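Local structure of type III restriction-modification enzyme EcoP15I Mod subunit (Escherichia coli, 4ZCF) at residues K75-E80 with L546-L551; A79-H84 with V509-P514; P124-G129 with F196-H201; D101-L106 with I178-Y183; V117-I122 with F429-E434. The protein methylates the second adenine of the DNA site 5'-CAGCAG-3' at N6 with S-adenosyl-L-methionine, as a dimer that also joins Res subunits for DNA restriction. All blocks are in the same frame, centred on the assembly; numbering follows the deposited sequence.

Interaction 1. Residues K75-E80 with L546-L551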
# COMPACT_ATOMS: atom_id res chain seq x y z
N LYS A 75 -5.03 12.66 24.99
CA LYS A 75 -5.46 12.88 26.37
C LYS A 75 -4.21 13.13 27.27
O LYS A 75 -4.34 13.19 28.50
CB LYS A 75 -6.10 11.56 26.87
CG LYS A 75 -7.62 11.51 27.01
CD LYS A 75 -8.01 10.14 27.58
CE LYS A 75 -9.48 10.03 27.94
NZ LYS A 75 -9.85 8.64 28.33
N THR A 76 -3.01 13.17 26.67
CA THR A 76 -1.74 13.26 27.39
C THR A 76 -0.83 14.38 26.88
O THR A 76 -1.14 15.07 25.90
CB THR A 76 -0.99 11.91 27.25
OG1 THR A 76 -0.86 11.55 25.87
CG2 THR A 76 -1.63 10.77 28.02
N LEU A 77 0.31 14.53 27.55
CA LEU A 77 1.40 15.42 27.18
C LEU A 77 2.67 14.55 27.07
O LEU A 77 2.68 13.39 27.48
CB LEU A 77 1.61 16.54 28.22
CG LEU A 77 0.42 17.41 28.69
CD1 LEU A 77 0.91 18.50 29.63
CD2 LEU A 77 -0.31 18.07 27.51
N LEU A 78 3.75 15.13 26.56
CA LEU A 78 5.04 14.48 26.42
C LEU A 78 6.12 15.26 27.17
O LEU A 78 6.09 16.49 27.23
CB LEU A 78 5.43 14.33 24.93
CG LEU A 78 6.54 13.31 24.64
CD1 LEU A 78 5.99 11.91 24.59
CD2 LEU A 78 7.29 13.66 23.39
N ALA A 79 7.05 14.53 27.77
CA ALA A 79 8.18 15.09 28.48
C ALA A 79 9.37 14.17 28.30
O ALA A 79 9.19 13.00 27.99
CB ALA A 79 7.87 15.25 29.96
N GLU A 80 10.57 14.74 28.49
CA GLU A 80 11.88 14.10 28.39
C GLU A 80 12.23 13.38 29.66
O GLU A 80 11.76 13.76 30.73
CB GLU A 80 12.95 15.18 28.28
CG GLU A 80 13.00 15.96 27.00
CD GLU A 80 14.27 16.77 26.92
OE1 GLU A 80 15.31 16.22 26.48
OE2 GLU A 80 14.24 17.95 27.35
N LEU A 546 6.71 23.05 27.48
CA LEU A 546 7.68 23.48 26.46
C LEU A 546 7.91 22.37 25.43
O LEU A 546 7.86 22.64 24.23
CB LEU A 546 8.99 23.87 27.16
CG LEU A 546 10.15 24.37 26.32
CD1 LEU A 546 9.80 25.64 25.52
CD2 LEU A 546 11.37 24.59 27.19
N THR A 547 8.14 21.13 25.91
CA THR A 547 8.39 19.90 25.15
C THR A 547 7.16 19.55 24.29
O THR A 547 7.32 19.29 23.10
CB THR A 547 8.79 18.76 26.15
OG1 THR A 547 10.03 19.12 26.78
CG2 THR A 547 8.91 17.38 25.48
N THR A 548 5.97 19.54 24.89
CA THR A 548 4.70 19.27 24.20
C THR A 548 4.43 20.36 23.15
O THR A 548 4.14 20.04 22.01
CB THR A 548 3.56 19.16 25.23
OG1 THR A 548 3.89 18.19 26.23
CG2 THR A 548 2.22 18.82 24.60
N TRP A 549 4.54 21.64 23.53
CA TRP A 549 4.31 22.78 22.65
C TRP A 549 5.21 22.76 21.45
O TRP A 549 4.73 23.02 20.37
CB TRP A 549 4.45 24.11 23.41
CG TRP A 549 3.31 24.45 24.33
CD1 TRP A 549 2.31 23.62 24.77
CD2 TRP A 549 3.11 25.70 24.98
NE1 TRP A 549 1.49 24.29 25.64
CE2 TRP A 549 1.98 25.57 25.82
CE3 TRP A 549 3.76 26.95 24.93
CZ2 TRP A 549 1.48 26.63 26.59
CZ3 TRP A 549 3.28 28.00 25.70
CH2 TRP A 549 2.14 27.84 26.50
N CYS A 550 6.51 22.46 21.63
CA CYS A 550 7.47 22.40 20.52
C CYS A 550 7.10 21.30 19.50
O CYS A 550 7.30 21.50 18.30
CB CYS A 550 8.89 22.21 21.05
SG CYS A 550 9.68 23.73 21.63
N LEU A 551 6.58 20.15 19.97
CA LEU A 551 6.19 19.00 19.14
C LEU A 551 4.89 19.32 18.41
O LEU A 551 4.85 19.24 17.18
CB LEU A 551 6.06 17.72 20.01
CG LEU A 551 5.81 16.36 19.29
CD1 LEU A 551 6.87 16.04 18.25
CD2 LEU A 551 5.58 15.24 20.30
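Two neighbouring threonines on helix 539-552 face strand 76-80 and meet it with different branches. In both, OG1 sits beside the backbone N and CG2 anti to it. Thr-548 (chi1 -54°) turns its hydroxyl onto the strand backbone, with OG1 3.0 Å from Leu-78 O; this proton can also go to Thr-544 O, one turn back in the helix. Its methyl reaches Leu-77 instead, CG2 lying 3.9 Å from Leu-77 CD2, and the two side chains cross at about a right angle. Thr-547 presents its methyl rather than its hydroxyl: CG2 is 3.4 Å from Leu-78 O and also rests on Ala-79 CA, while OG1 bonds to Asp-543 O. Leu-78 has CG anti to the backbone N (chi1 -163°), as has Leu-551, and the two meet obliquely, tip to tip, CD2 to CD2 at 3.9 Å. Because strand 508-514 binds the backbone of Leu-77 and Ala-79, the Leu-78 carbonyl is turned the other way, to the helix. The segments cross at 109°, their axes 6.8 Å apart. A helix of the C-terminal domain thus lies across the edge strand of the mixed sheet in the Rossmann-like methyltransferase fold.

Interaction 2. Residues A79-H84 with V509-P514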
# COMPACT_ATOMS: atom_id res chain seq x y z
N ALA A 79 7.05 14.53 27.77
CA ALA A 79 8.18 15.09 28.48
C ALA A 79 9.37 14.17 28.30
O ALA A 79 9.19 13.00 27.99
CB ALA A 79 7.87 15.25 29.96
N GLU A 80 10.57 14.74 28.49
CA GLU A 80 11.88 14.10 28.39
C GLU A 80 12.23 13.38 29.66
O GLU A 80 11.76 13.76 30.73
CB GLU A 80 12.95 15.18 28.28
CG GLU A 80 13.00 15.96 27.00
CD GLU A 80 14.27 16.77 26.92
OE1 GLU A 80 15.31 16.22 26.48
OE2 GLU A 80 14.24 17.95 27.35
N ASP A 81 13.18 12.44 29.56
CA ASP A 81 13.83 11.85 30.73
C ASP A 81 15.07 12.73 30.78
O ASP A 81 16.04 12.47 30.05
CB ASP A 81 14.23 10.37 30.53
CG ASP A 81 14.80 9.72 31.78
OD1 ASP A 81 15.61 10.37 32.47
OD2 ASP A 81 14.44 8.57 32.06
N LYS A 82 15.00 13.84 31.56
CA LYS A 82 16.06 14.85 31.69
C LYS A 82 17.41 14.26 32.09
O LYS A 82 18.41 14.64 31.49
CB LYS A 82 15.66 16.01 32.63
CG LYS A 82 14.36 16.74 32.26
CD LYS A 82 14.53 17.77 31.14
CE LYS A 82 13.19 18.31 30.67
NZ LYS A 82 13.35 19.43 29.69
N THR A 83 17.44 13.31 33.06
CA THR A 83 18.67 12.64 33.52
C THR A 83 19.35 11.94 32.32
O THR A 83 20.46 12.32 31.94
CB THR A 83 18.38 11.68 34.72
OG1 THR A 83 17.53 12.33 35.67
CG2 THR A 83 19.66 11.21 35.42
N HIS A 84 18.62 10.98 31.68
CA HIS A 84 19.07 10.25 30.50
C HIS A 84 19.54 11.17 29.34
O HIS A 84 20.64 10.99 28.83
CB HIS A 84 17.99 9.23 30.02
CG HIS A 84 18.48 8.30 28.94
ND1 HIS A 84 18.94 7.02 29.23
CD2 HIS A 84 18.62 8.51 27.61
CE1 HIS A 84 19.32 6.51 28.08
NE2 HIS A 84 19.15 7.37 27.08
N VAL A 509 15.33 9.74 25.51
CA VAL A 509 14.12 9.14 26.10
C VAL A 509 13.05 10.24 26.27
O VAL A 509 13.37 11.37 26.61
CB VAL A 509 14.39 8.33 27.42
CG1 VAL A 509 13.10 7.76 28.02
CG2 VAL A 509 15.38 7.20 27.18
N TYR A 510 11.81 9.88 25.95
CA TYR A 510 10.60 10.68 26.05
C TYR A 510 9.53 9.78 26.61
O TYR A 510 9.62 8.56 26.44
CB TYR A 510 10.18 11.22 24.68
CG TYR A 510 10.98 12.42 24.27
CD1 TYR A 510 10.60 13.70 24.66
CD2 TYR A 510 12.18 12.28 23.58
CE1 TYR A 510 11.36 14.81 24.31
CE2 TYR A 510 12.96 13.39 23.25
CZ TYR A 510 12.56 14.65 23.64
OH TYR A 510 13.30 15.74 23.28
N GLN A 511 8.57 10.36 27.32
CA GLN A 511 7.48 9.61 27.96
C GLN A 511 6.16 10.39 27.98
O GLN A 511 6.16 11.62 28.00
CB GLN A 511 7.86 9.19 29.38
CG GLN A 511 8.31 10.34 30.29
CD GLN A 511 9.02 9.80 31.49
OE1 GLN A 511 8.41 9.25 32.41
NE2 GLN A 511 10.34 9.89 31.47
N LEU A 512 5.04 9.66 27.98
CA LEU A 512 3.73 10.28 28.07
C LEU A 512 3.50 10.76 29.51
O LEU A 512 3.85 10.05 30.47
CB LEU A 512 2.60 9.32 27.66
CG LEU A 512 2.45 8.95 26.20
CD1 LEU A 512 1.35 7.95 26.05
CD2 LEU A 512 2.21 10.18 25.33
N MET A 513 2.89 11.96 29.67
CA MET A 513 2.59 12.55 30.99
C MET A 513 1.11 12.83 31.12
O MET A 513 0.50 13.20 30.11
CB MET A 513 3.33 13.90 31.20
CG MET A 513 4.83 13.80 31.10
SD MET A 513 5.62 12.87 32.44
CE MET A 513 5.70 14.12 33.70
N PRO A 514 0.54 12.74 32.36
CA PRO A 514 -0.89 13.09 32.55
C PRO A 514 -1.11 14.56 32.21
O PRO A 514 -0.20 15.35 32.45
CB PRO A 514 -1.14 12.81 34.04
CG PRO A 514 0.19 12.75 34.68
CD PRO A 514 1.16 12.29 33.64
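This is an antiparallel strand pairing at one margin of the large mixed sheet, where edge strand 76-80 runs beside strand 508-514 and leads into helix 82-86. Ala-79 and Gln-511 form a hydrogen-bonded pair: Gln-511 N reaches Ala-79 O at 2.8 Å, almost along the carbonyl axis, and Ala-79 N returns to Gln-511 O at 3.1 Å. Farther on, Asp-81 N meets Val-509 O at 3.1 Å from above the carbonyl plane. Glu-80 and Tyr-510, a non-hydrogen-bonded pair, lie side by side and point the same way; Glu-80 CG is 3.4 Å from Tyr-510 CE1, with carboxylate and ring planes 19° apart. An alanine at Tyr-510 would probably leave the Glu-80 methylene chain without this aromatic support and loosen the packing against Thr-547 of helix 539-552. Ala-79 CB packs on Met-513 CG. Val-509 CG2 sits over one face of the His-84 ring, a CH-pi contact 3.7 Å from the centroid. Asp-81 N-caps the helix through OD1 to His-84 N at 3.2 Å, while its OD2 pairs with Lys-492. Glu-80 holds Lys-82 through OE2 and Asn-85 through OE1, so the carboxylates at the strand end probably stabilise the start of the helix, and the pairing itself rests on backbone bonds.

Interaction 3. Residues P124-G129 with F196-H201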
# COMPACT_ATOMS: atom_id res chain seq x y z
N PRO A 124 4.02 -7.09 15.73
CA PRO A 124 2.86 -7.01 16.62
C PRO A 124 2.60 -8.35 17.30
O PRO A 124 3.21 -9.34 16.91
CB PRO A 124 1.73 -6.61 15.68
CG PRO A 124 2.08 -7.26 14.40
CD PRO A 124 3.59 -7.18 14.32
N PRO A 125 1.73 -8.42 18.32
CA PRO A 125 1.40 -9.75 18.86
C PRO A 125 0.67 -10.54 17.76
O PRO A 125 -0.16 -9.99 17.01
CB PRO A 125 0.52 -9.46 20.08
CG PRO A 125 -0.03 -8.09 19.86
CD PRO A 125 0.90 -7.35 18.93
N TYR A 126 1.06 -11.80 17.60
CA TYR A 126 0.49 -12.72 16.64
C TYR A 126 -0.77 -13.22 17.37
O TYR A 126 -0.97 -12.87 18.54
CB TYR A 126 1.49 -13.88 16.45
CG TYR A 126 2.81 -13.55 15.76
CD1 TYR A 126 3.14 -12.24 15.43
CD2 TYR A 126 3.72 -14.56 15.44
CE1 TYR A 126 4.37 -11.93 14.85
CE2 TYR A 126 4.93 -14.26 14.80
CZ TYR A 126 5.25 -12.95 14.50
OH TYR A 126 6.45 -12.65 13.91
N ASN A 127 -1.65 -13.99 16.76
CA ASN A 127 -2.74 -14.37 17.67
C ASN A 127 -2.71 -15.87 17.85
O ASN A 127 -3.68 -16.58 17.59
CB ASN A 127 -4.09 -13.77 17.26
CG ASN A 127 -5.19 -13.74 18.29
OD1 ASN A 127 -5.07 -14.19 19.43
ND2 ASN A 127 -6.34 -13.29 17.84
N THR A 128 -1.52 -16.32 18.27
CA THR A 128 -1.04 -17.67 18.52
C THR A 128 -1.99 -18.53 19.33
O THR A 128 -2.10 -19.74 19.06
CB THR A 128 0.37 -17.56 19.15
OG1 THR A 128 1.35 -17.17 18.16
CG2 THR A 128 0.81 -18.81 19.84
N GLY A 129 -2.64 -17.92 20.32
CA GLY A 129 -3.52 -18.60 21.27
C GLY A 129 -2.75 -19.15 22.45
O GLY A 129 -3.32 -19.87 23.27
N PHE A 196 6.69 -2.71 6.96
CA PHE A 196 7.03 -4.14 7.04
C PHE A 196 6.34 -4.67 8.33
O PHE A 196 6.46 -4.04 9.39
CB PHE A 196 8.56 -4.29 7.14
CG PHE A 196 9.35 -4.05 5.88
CD1 PHE A 196 9.55 -2.77 5.38
CD2 PHE A 196 9.92 -5.12 5.18
CE1 PHE A 196 10.27 -2.55 4.20
CE2 PHE A 196 10.67 -4.89 4.02
CZ PHE A 196 10.86 -3.61 3.55
N ILE A 197 5.52 -5.74 8.23
CA ILE A 197 4.76 -6.32 9.36
C ILE A 197 4.98 -7.81 9.48
O ILE A 197 4.54 -8.56 8.60
CB ILE A 197 3.24 -6.00 9.36
CG1 ILE A 197 2.93 -4.54 8.94
CG2 ILE A 197 2.60 -6.35 10.73
CD1 ILE A 197 1.46 -4.22 8.70
N SER A 198 5.62 -8.24 10.58
CA SER A 198 5.85 -9.65 10.91
C SER A 198 4.58 -10.25 11.44
O SER A 198 3.92 -9.65 12.28
CB SER A 198 6.92 -9.79 11.99
OG SER A 198 8.23 -9.63 11.47
N ILE A 199 4.23 -11.45 10.95
CA ILE A 199 3.07 -12.22 11.41
C ILE A 199 3.33 -13.63 11.09
O ILE A 199 4.26 -13.92 10.37
CB ILE A 199 1.67 -11.81 10.84
CG1 ILE A 199 1.75 -11.13 9.49
CG2 ILE A 199 0.73 -11.14 11.90
CD1 ILE A 199 1.78 -12.02 8.39
N ASP A 200 2.47 -14.51 11.61
CA ASP A 200 2.47 -15.95 11.38
C ASP A 200 1.06 -16.33 10.79
O ASP A 200 0.32 -15.43 10.40
CB ASP A 200 2.91 -16.72 12.68
CG ASP A 200 1.88 -17.21 13.69
OD1 ASP A 200 0.73 -16.68 13.69
OD2 ASP A 200 2.20 -18.13 14.46
N HIS A 201 0.72 -17.61 10.67
CA HIS A 201 -0.54 -18.05 10.04
C HIS A 201 -1.85 -17.67 10.73
O HIS A 201 -2.92 -17.77 10.13
CB HIS A 201 -0.52 -19.56 9.80
CG HIS A 201 -0.48 -20.35 11.07
ND1 HIS A 201 0.71 -20.62 11.70
CD2 HIS A 201 -1.50 -20.87 11.78
CE1 HIS A 201 0.38 -21.30 12.79
NE2 HIS A 201 -0.93 -21.49 12.87
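The dense part of this contact is the Tyr-126 ring laid over the end of strand 193-199, whose backbone the loop follows in nearly the same direction. Tyr-126 has CG anti to the carbonyl carbon (chi1 -68°), which brings one ring face down on the strand: Ile-199 CA stands 4.0 Å from the ring centroid in a CH-pi contact toward the rim, and Asp-200 N lies over the centre. Asp-200 CB closes on the same ring at CD2, 3.6 Å away, its carboxylate tilted 37° from the ring plane. At the far end of the ring Tyr-126 OH passes 3.5 Å from Ser-198 CB and bonds to Glu-242. Beside it Pro-124 CD lies 3.2 Å from Ser-198 O, and Pro-124 CG packs on Ile-197 CG2 at 3.8 Å. Toward Thr-128 the fit loosens: Thr-128 OG1 stays 3.9 Å from Asp-200 OD2, whereas Asp-200 OD1 turns to Asn-202, and the exposed Gly-129 leads away. An alanine at Tyr-126 would probably leave the Ile-199 and Asp-200 backbone without its aromatic cover and lose the link to Glu-242. Pro-124 to Tyr-126 belong to the Asp-Pro-Pro-Tyr motif of amino-methyltransferases, predicted here to bind S-adenosyl methionine; in relatives its aromatic residue stacks on the flipped target base, a role consistent with this placement.

Interaction 4. Residues D101-L106 with I178-Y183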
# COMPACT_ATOMS: atom_id res chain seq x y z
N ASP A 101 1.57 4.30 25.52
CA ASP A 101 0.71 3.63 24.55
C ASP A 101 1.13 4.12 23.19
O ASP A 101 1.26 5.33 23.00
CB ASP A 101 -0.76 4.00 24.83
CG ASP A 101 -1.78 3.43 23.88
OD1 ASP A 101 -1.71 2.20 23.59
OD2 ASP A 101 -2.70 4.18 23.48
N ASN A 102 1.45 3.18 22.28
CA ASN A 102 1.92 3.48 20.92
C ASN A 102 0.93 4.30 20.10
O ASN A 102 1.37 5.20 19.38
CB ASN A 102 2.37 2.20 20.19
CG ASN A 102 1.37 1.06 20.24
OD1 ASN A 102 0.15 1.23 20.24
ND2 ASN A 102 1.88 -0.15 20.28
N LEU A 103 -0.40 4.04 20.24
CA LEU A 103 -1.45 4.79 19.54
C LEU A 103 -1.45 6.25 19.96
O LEU A 103 -1.50 7.14 19.09
CB LEU A 103 -2.85 4.17 19.77
CG LEU A 103 -4.02 4.80 18.99
CD1 LEU A 103 -3.71 4.93 17.50
CD2 LEU A 103 -5.32 4.04 19.22
N GLU A 104 -1.35 6.49 21.28
CA GLU A 104 -1.27 7.83 21.87
C GLU A 104 0.03 8.53 21.44
O GLU A 104 -0.00 9.69 21.00
CB GLU A 104 -1.39 7.72 23.40
CG GLU A 104 -1.59 9.05 24.10
CD GLU A 104 -2.93 9.75 23.96
OE1 GLU A 104 -3.88 9.15 23.41
OE2 GLU A 104 -3.04 10.89 24.45
N VAL A 105 1.16 7.79 21.49
CA VAL A 105 2.47 8.29 21.05
C VAL A 105 2.50 8.67 19.56
O VAL A 105 3.04 9.72 19.23
CB VAL A 105 3.64 7.37 21.47
CG1 VAL A 105 4.94 7.83 20.84
CG2 VAL A 105 3.76 7.28 22.99
N LEU A 106 1.89 7.87 18.68
CA LEU A 106 1.82 8.14 17.23
C LEU A 106 0.97 9.37 16.94
O LEU A 106 1.35 10.17 16.10
CB LEU A 106 1.27 6.92 16.45
CG LEU A 106 2.14 5.69 16.33
CD1 LEU A 106 1.33 4.53 15.81
CD2 LEU A 106 3.33 5.95 15.45
N ILE A 178 -5.16 -3.53 16.09
CA ILE A 178 -4.22 -2.96 15.09
C ILE A 178 -4.71 -1.82 14.23
O ILE A 178 -3.90 -0.94 13.93
CB ILE A 178 -3.39 -3.99 14.25
CG1 ILE A 178 -4.27 -5.06 13.62
CG2 ILE A 178 -2.23 -4.61 15.05
CD1 ILE A 178 -4.92 -4.69 12.32
N TYR A 179 -5.98 -1.86 13.74
CA TYR A 179 -6.55 -0.82 12.86
C TYR A 179 -6.12 0.63 13.19
O TYR A 179 -5.58 1.29 12.28
CB TYR A 179 -8.09 -0.94 12.72
CG TYR A 179 -8.68 0.08 11.75
CD1 TYR A 179 -8.89 1.40 12.14
CD2 TYR A 179 -8.97 -0.26 10.43
CE1 TYR A 179 -9.33 2.36 11.24
CE2 TYR A 179 -9.45 0.69 9.53
CZ TYR A 179 -9.62 2.00 9.94
OH TYR A 179 -10.07 2.97 9.07
N PRO A 180 -6.40 1.20 14.40
CA PRO A 180 -6.07 2.62 14.61
C PRO A 180 -4.58 2.91 14.60
O PRO A 180 -4.16 4.01 14.23
CB PRO A 180 -6.73 2.92 15.95
CG PRO A 180 -6.74 1.62 16.67
CD PRO A 180 -7.06 0.64 15.60
N ARG A 181 -3.78 1.91 14.98
CA ARG A 181 -2.31 1.99 14.99
C ARG A 181 -1.73 2.09 13.56
O ARG A 181 -0.99 3.03 13.26
CB ARG A 181 -1.75 0.82 15.81
CG ARG A 181 -2.02 1.02 17.30
CD ARG A 181 -2.09 -0.26 18.08
NE ARG A 181 -2.21 -0.00 19.52
CZ ARG A 181 -3.36 0.25 20.14
NH1 ARG A 181 -4.51 0.26 19.47
NH2 ARG A 181 -3.36 0.52 21.44
N LEU A 182 -2.20 1.19 12.66
CA LEU A 182 -1.84 1.17 11.23
C LEU A 182 -2.39 2.39 10.53
O LEU A 182 -1.73 2.92 9.63
CB LEU A 182 -2.42 -0.09 10.58
CG LEU A 182 -1.84 -1.46 10.99
CD1 LEU A 182 -2.41 -2.53 10.13
CD2 LEU A 182 -0.28 -1.49 10.90
N TYR A 183 -3.60 2.85 10.94
CA TYR A 183 -4.23 4.04 10.39
C TYR A 183 -3.39 5.28 10.64
O TYR A 183 -3.10 6.00 9.69
CB TYR A 183 -5.68 4.19 10.91
CG TYR A 183 -6.43 5.33 10.26
CD1 TYR A 183 -7.12 5.15 9.06
CD2 TYR A 183 -6.40 6.62 10.81
CE1 TYR A 183 -7.79 6.22 8.44
CE2 TYR A 183 -7.04 7.69 10.19
CZ TYR A 183 -7.77 7.48 9.02
OH TYR A 183 -8.41 8.53 8.43
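Asp-101, just before helix 102-113, is its N-cap: OD2 takes a weak bond from Glu-104 N. With CG anti to the backbone N (chi1 178°), its other oxygen is directed across to helix 171-188, where OD1 forms a salt bridge with Arg-181 NH2 at 3.2 Å. The bond is weak and bent, the N-H...O angle being 128°; the carboxylate and guanidinium planes are far from coplanar. Asn-102 makes the stronger polar link. Its CG lies between the backbone N and the carbonyl carbon, which brings OD1 to 2.8 Å from Arg-181 NE; the N-H meets an OD1 lone pair in the amide plane, although the oxygen is tilted out of the guanidinium plane. The amide stands nearly upright to the guanidinium, and ND2 bonds to Phe-440 O. Leu-103 supplies the apolar half: CB sits over the centre of one guanidinium face, and its CD2 methyl meets Pro-180 CB at 3.7 Å, while CD1 is 3.4 Å from Pro-180 O. This carries the leucine tip against the kink of helix 171-188, where the backbone N of Pro-180 and Arg-181 make no bond to the preceding turn. Glu-104 faces elsewhere, its OE2 accepting from Thr-76 and Lys-75. One turn on from Leu-103, Leu-106 brings CD1 to 3.8 Å from Arg-181 O and continues onto Ile-184 and Leu-188. The segments run 24° apart with axes separated by 9.5 Å, two near-parallel helices packed side by side. Each connects parallel strands of the sheet, as in the beta-alpha-beta crossovers of a Rossmann-like methyltransferase.

Interaction 5. Residues V117-I122 with F429-E434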
# COMPACT_ATOMS: atom_id res chain seq x y z
N VAL A 117 8.75 9.57 7.87
CA VAL A 117 9.29 8.22 8.11
C VAL A 117 9.51 7.48 6.78
O VAL A 117 8.59 7.42 5.97
CB VAL A 117 8.36 7.42 9.08
CG1 VAL A 117 8.97 6.09 9.48
CG2 VAL A 117 8.02 8.24 10.32
N LYS A 118 10.73 6.95 6.55
CA LYS A 118 11.05 6.21 5.32
C LYS A 118 10.64 4.75 5.44
O LYS A 118 10.31 4.12 4.44
CB LYS A 118 12.56 6.28 5.00
CG LYS A 118 12.88 6.21 3.50
CD LYS A 118 14.38 6.22 3.26
CE LYS A 118 14.81 6.34 1.80
NZ LYS A 118 14.16 5.34 0.90
N MET A 119 10.72 4.19 6.67
CA MET A 119 10.39 2.78 6.89
C MET A 119 9.81 2.56 8.25
O MET A 119 10.27 3.13 9.23
CB MET A 119 11.65 1.91 6.73
CG MET A 119 11.37 0.42 6.60
SD MET A 119 12.85 -0.58 6.89
CE MET A 119 12.17 -1.93 7.71
N ILE A 120 8.83 1.66 8.31
CA ILE A 120 8.22 1.17 9.53
C ILE A 120 8.40 -0.32 9.55
O ILE A 120 8.04 -0.99 8.58
CB ILE A 120 6.72 1.55 9.65
CG1 ILE A 120 6.51 3.11 9.67
CG2 ILE A 120 6.05 0.85 10.86
CD1 ILE A 120 5.04 3.58 9.76
N TYR A 121 8.99 -0.85 10.63
CA TYR A 121 9.06 -2.28 10.88
C TYR A 121 8.34 -2.51 12.18
O TYR A 121 8.64 -1.84 13.15
CB TYR A 121 10.50 -2.85 10.98
CG TYR A 121 10.45 -4.31 11.38
CD1 TYR A 121 9.93 -5.28 10.52
CD2 TYR A 121 10.73 -4.70 12.69
CE1 TYR A 121 9.76 -6.60 10.92
CE2 TYR A 121 10.52 -6.01 13.12
CZ TYR A 121 10.07 -6.96 12.22
OH TYR A 121 9.88 -8.26 12.61
N ILE A 122 7.40 -3.43 12.22
CA ILE A 122 6.69 -3.76 13.47
C ILE A 122 6.54 -5.27 13.66
O ILE A 122 6.33 -5.99 12.70
CB ILE A 122 5.34 -3.00 13.74
CG1 ILE A 122 4.38 -3.00 12.55
CG2 ILE A 122 5.57 -1.63 14.33
CD1 ILE A 122 2.87 -2.93 12.99
N PHE A 429 17.65 -2.55 2.30
CA PHE A 429 16.90 -2.52 1.02
C PHE A 429 15.97 -1.31 0.92
O PHE A 429 16.13 -0.52 -0.02
CB PHE A 429 16.11 -3.82 0.76
CG PHE A 429 16.94 -4.98 0.30
CD1 PHE A 429 17.63 -4.93 -0.91
CD2 PHE A 429 17.08 -6.11 1.09
CE1 PHE A 429 18.44 -5.99 -1.31
CE2 PHE A 429 17.93 -7.16 0.71
CZ PHE A 429 18.58 -7.11 -0.51
N ALA A 430 15.01 -1.18 1.89
CA ALA A 430 14.01 -0.10 1.86
C ALA A 430 14.64 1.28 1.89
O ALA A 430 14.37 2.09 0.99
CB ALA A 430 12.99 -0.26 2.99
N CYS A 431 15.52 1.52 2.86
CA CYS A 431 16.24 2.78 3.02
C CYS A 431 17.57 2.67 2.28
O CYS A 431 18.09 1.56 2.13
CB CYS A 431 16.47 3.05 4.50
SG CYS A 431 14.95 3.05 5.50
N ASP A 432 18.17 3.75 1.84
CA ASP A 432 19.46 3.52 1.17
C ASP A 432 20.61 4.30 1.85
O ASP A 432 21.20 5.20 1.24
CB ASP A 432 19.37 3.75 -0.35
CG ASP A 432 20.25 2.82 -1.18
OD1 ASP A 432 20.06 1.58 -1.08
OD2 ASP A 432 21.08 3.33 -1.97
N GLY A 433 20.87 3.96 3.12
CA GLY A 433 21.89 4.60 3.95
C GLY A 433 21.41 5.81 4.73
O GLY A 433 22.15 6.33 5.57
N GLU A 434 20.17 6.24 4.50
CA GLU A 434 19.54 7.42 5.13
C GLU A 434 18.05 7.15 5.41
O GLU A 434 17.42 6.41 4.67
CB GLU A 434 19.72 8.63 4.15
CG GLU A 434 18.58 9.64 4.05
CD GLU A 434 17.35 9.31 3.20
OE1 GLU A 434 17.44 8.42 2.33
OE2 GLU A 434 16.30 9.96 3.42
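Helix 420-430 ends at Ala-430, and this residue offers two unlike surfaces to strand 117-122. Its methyl packs on Met-119, CB lying 3.9 Å from Met-119 SD, in a side chain that is extended as far as the sulfur and bends only at its last torsion. Its carbonyl, at the C-terminal end of the helix, receives a weak hydrogen bond from Lys-118 NZ, Ala-430 O being 3.3 Å away. Lys-118 reaches it with CG anti to the backbone N and a chain extended through CE, which then bends at the last torsion (chi4 -52°) to bring the ammonium back. Cys-431, the first residue to leave helical geometry, has SG beside its backbone N and lodges it between both partners, 3.7 Å from Met-119 CB and 3.9 Å from Lys-118 CD. The chain turns through Gly-433, whose positive phi suits a glycine and whose N is held by Tyr-462 OH. Glu-434 then comes back across the lysine: its carbonyl O is 3.4 Å from Lys-118 CD, and OE1 lies at the same 3.4 Å from Lys-118 CE, the two side chains crossing at about a right angle. The charged atoms themselves stay apart, with Lys-118 NZ 4.7 Å from Glu-434 OE1, and OE2 forms its salt bridge with Arg-190. The ammonium would therefore probably be favoured by the helix-end carbonyl and, at longer range, by the carboxylate, while the sulfur atoms and methylenes make an apolar layer beside it.

How the interactions relate
Interactions 1 and 2 share Ala-79 and Glu-80 at one margin of the large sheet, with strand 76-80 between helix 539-552 and strand 508-514; Leu-77 O probably bonds to Met-513 N. Interaction 4 joins them through Glu-104 OE2, 2.7 Å from Thr-76 OG1, and through Leu-512, which packs on Asp-101, Glu-104 and Val-105. On its other side Leu-182 touches Ile-197 of interaction 3 and Ile-122 of interaction 5. Those two meet across neighbouring strands, where Phe-196 rests on Met-119 and Ala-430. Nearest-atom distances to the nucleic acid are about 12 and 14 Å for interactions 5 and 3, against about 35 and 38 Å for 1 and 2; the Asp-200 side chain is about 7 Å from a manganese ion.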